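Local atomic coordinates of tricorn protease (Thermoplasma acidophilum, PDB entry 1K32), a protein that acts as a serine protease, a hexameric enzyme with beta-propeller domains that probably degrades peptides downstream of the proteasome. Residues T245-R250 with E690-L695. Numbering follows the deposited sequence.
Sequences TDYYPR and EKYRNL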
loop_
_atom_site.group_PDB
_atom_site.type_symbol
_atom_site.label_atom_id
_atom_site.label_comp_id
_atom_site.label_asym_id
_atom_site.label_seq_id
_atom_site.Cartn_x
_atom_site.Cartn_y
_atom_site.Cartn_z
ATOM N N THR A 245 22.797 -56.482 53.050
ATOM C CA THR A 245 23.669 -56.596 51.883
ATOM C C THR A 245 22.889 -56.410 50.578
ATOM O O THR A 245 23.487 -56.230 49.517
ATOM C CB THR A 245 24.384 -57.968 51.815
ATOM O OG1 THR A 245 23.406 -59.006 51.778
ATOM C CG2 THR A 245 25.301 -58.168 53.017
ATOM N N ASP A 246 21.558 -56.443 50.651
ATOM C CA ASP A 246 20.737 -56.285 49.448
ATOM C C ASP A 246 20.487 -54.836 49.008
ATOM O O ASP A 246 20.878 -54.451 47.902
ATOM C CB ASP A 246 19.402 -57.031 49.600
ATOM C CG ASP A 246 18.614 -56.623 50.838
ATOM O OD1 ASP A 246 17.529 -57.203 51.023
ATOM O OD2 ASP A 246 19.055 -55.750 51.618
ATOM N N TYR A 247 19.827 -54.051 49.858
ATOM C CA TYR A 247 19.555 -52.643 49.567
ATOM C C TYR A 247 19.785 -51.812 50.819
ATOM O O TYR A 247 19.639 -52.309 51.933
ATOM C CB TYR A 247 18.118 -52.438 49.081
ATOM C CG TYR A 247 17.723 -53.298 47.900
ATOM C CD1 TYR A 247 17.109 -54.539 48.084
ATOM C CD2 TYR A 247 17.949 -52.868 46.593
ATOM C CE1 TYR A 247 16.719 -55.331 46.986
ATOM C CE2 TYR A 247 17.569 -53.651 45.491
ATOM C CZ TYR A 247 16.953 -54.876 45.697
ATOM O OH TYR A 247 16.546 -55.628 44.620
ATOM N N TYR A 248 20.162 -50.552 50.626
ATOM C CA TYR A 248 20.410 -49.632 51.733
ATOM C C TYR A 248 19.124 -49.302 52.486
ATOM O O TYR A 248 18.069 -49.134 51.876
ATOM C CB TYR A 248 20.999 -48.312 51.224
ATOM C CG TYR A 248 22.483 -48.301 50.966
ATOM C CD1 TYR A 248 23.090 -49.294 50.201
ATOM C CD2 TYR A 248 23.279 -47.272 51.465
ATOM C CE1 TYR A 248 24.462 -49.262 49.939
ATOM C CE2 TYR A 248 24.644 -47.225 51.211
ATOM C CZ TYR A 248 25.231 -48.223 50.449
ATOM O OH TYR A 248 26.586 -48.174 50.208
ATOM N N PRO A 249 19.197 -49.230 53.822
ATOM C CA PRO A 249 18.024 -48.902 54.635
ATOM C C PRO A 249 17.820 -47.384 54.507
ATOM O O PRO A 249 18.779 -46.635 54.289
ATOM C CB PRO A 249 18.455 -49.321 56.040
ATOM C CG PRO A 249 19.924 -48.965 56.041
ATOM C CD PRO A 249 20.369 -49.509 54.677
ATOM N N ARG A 250 16.581 -46.927 54.631
ATOM C CA ARG A 250 16.312 -45.500 54.492
ATOM C C ARG A 250 15.165 -45.017 55.351
ATOM O O ARG A 250 14.255 -45.780 55.698
ATOM C CB ARG A 250 15.904 -45.151 53.049
ATOM C CG ARG A 250 16.883 -45.483 51.952
ATOM C CD ARG A 250 18.128 -44.623 52.024
ATOM N NE ARG A 250 19.070 -45.045 51.003
ATOM C CZ ARG A 250 20.326 -44.637 50.924
ATOM N NH1 ARG A 250 21.096 -45.096 49.947
ATOM N NH2 ARG A 250 20.807 -43.779 51.819
ATOM N N GLU A 690 21.284 -55.950 37.988
ATOM C CA GLU A 690 20.120 -56.772 38.351
ATOM C C GLU A 690 19.370 -56.286 39.583
ATOM O O GLU A 690 18.155 -56.164 39.578
ATOM C CB GLU A 690 20.530 -58.238 38.566
ATOM C CG GLU A 690 19.333 -59.152 38.822
ATOM C CD GLU A 690 19.718 -60.537 39.300
ATOM O OE1 GLU A 690 18.802 -61.334 39.609
ATOM O OE2 GLU A 690 20.932 -60.831 39.370
ATOM N N LYS A 691 20.116 -56.038 40.644
ATOM C CA LYS A 691 19.561 -55.567 41.904
ATOM C C LYS A 691 18.525 -54.454 41.703
ATOM O O LYS A 691 17.422 -54.514 42.246
ATOM C CB LYS A 691 20.735 -55.113 42.773
ATOM C CG LYS A 691 20.479 -54.094 43.832
ATOM C CD LYS A 691 21.781 -53.840 44.597
ATOM C CE LYS A 691 22.289 -55.147 45.238
ATOM N NZ LYS A 691 23.396 -54.962 46.201
ATOM N N TYR A 692 18.859 -53.444 40.915
ATOM C CA TYR A 692 17.907 -52.366 40.701
ATOM C C TYR A 692 16.922 -52.649 39.577
ATOM O O TYR A 692 15.787 -52.176 39.606
ATOM C CB TYR A 692 18.654 -51.054 40.489
ATOM C CG TYR A 692 19.419 -50.700 41.741
ATOM C CD1 TYR A 692 20.796 -50.897 41.826
ATOM C CD2 TYR A 692 18.742 -50.242 42.871
ATOM C CE1 TYR A 692 21.476 -50.643 43.005
ATOM C CE2 TYR A 692 19.405 -49.991 44.050
ATOM C CZ TYR A 692 20.768 -50.189 44.120
ATOM O OH TYR A 692 21.419 -49.939 45.303
ATOM N N ARG A 693 17.345 -53.444 38.602
ATOM C CA ARG A 693 16.449 -53.801 37.513
ATOM C C ARG A 693 15.268 -54.590 38.103
ATOM O O ARG A 693 14.162 -54.535 37.585
ATOM C CB ARG A 693 17.199 -54.641 36.467
ATOM C CG ARG A 693 16.365 -55.023 35.249
ATOM C CD ARG A 693 15.769 -56.401 35.406
ATOM N NE ARG A 693 14.976 -56.796 34.242
ATOM C CZ ARG A 693 13.707 -56.450 34.043
ATOM N NH1 ARG A 693 13.075 -56.857 32.953
ATOM N NH2 ARG A 693 13.064 -55.714 34.944
ATOM N N ASN A 694 15.493 -55.302 39.204
ATOM C CA ASN A 694 14.412 -56.080 39.815
ATOM C C ASN A 694 13.350 -55.225 40.503
ATOM O O ASN A 694 12.220 -55.676 40.728
ATOM C CB ASN A 694 14.967 -57.095 40.820
ATOM C CG ASN A 694 15.679 -58.260 40.144
ATOM O OD1 ASN A 694 15.380 -58.601 39.003
ATOM N ND2 ASN A 694 16.610 -58.878 40.852
ATOM N N LEU A 695 13.704 -53.996 40.850
ATOM C CA LEU A 695 12.739 -53.112 41.500
ATOM C C LEU A 695 11.897 -52.370 40.475
ATOM O O LEU A 695 10.859 -51.813 40.806
ATOM C CB LEU A 695 13.452 -52.085 42.366
ATOM C CG LEU A 695 14.291 -52.623 43.515
ATOM C CD1 LEU A 695 14.946 -51.438 44.217
ATOM C CD2 LEU A 695 13.408 -53.444 44.478
HETATM O O HOH W 1 19.743 -49.494 47.564
#
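Y247 and K691 reach past each other in opposite directions, a worked example of how one tyrosine can tie a propeller loop to a helix. From CB the Y247 ring leaves anti to its own carbonyl carbon (chi1 -54°), which carries it across to K691 and Y692 of the helix. CD2 of Y247 lies 4.1 Å from CE2 of Y692, part of an offset edge-to-face pair in which the Y247 edge turns to the Y692 face, the planes at 73°. Farther out, CE2 of Y247 rests 3.4 Å from CG of K691 and 3.7 Å from CD1 of L695, and CZ approaches CD2 of L695. At the tip, the Y247 OH donates to O of K691 over 2.8 Å, tilted 22° from the carbonyl plane. K691 answers: its chain bends at chi3 and brings K691 NZ within 3.1 Å of D246 O, a weak hydrogen bond. A phenylalanine at Y247 would keep the ring but would probably leave the K691 carbonyl without this donor and the ring less firmly fixed. Alongside, a water accepts from Y248 N and donates to Y692 OH, which also bonds E715. The loop leads into strand 249-254, the first of a four-stranded propeller blade, where Y247 also touches K263 of strand 259-263; across from it, Y692 of helix 678-693 and L695 just beyond it in the chain pack on helix 702-714 of the C1 region.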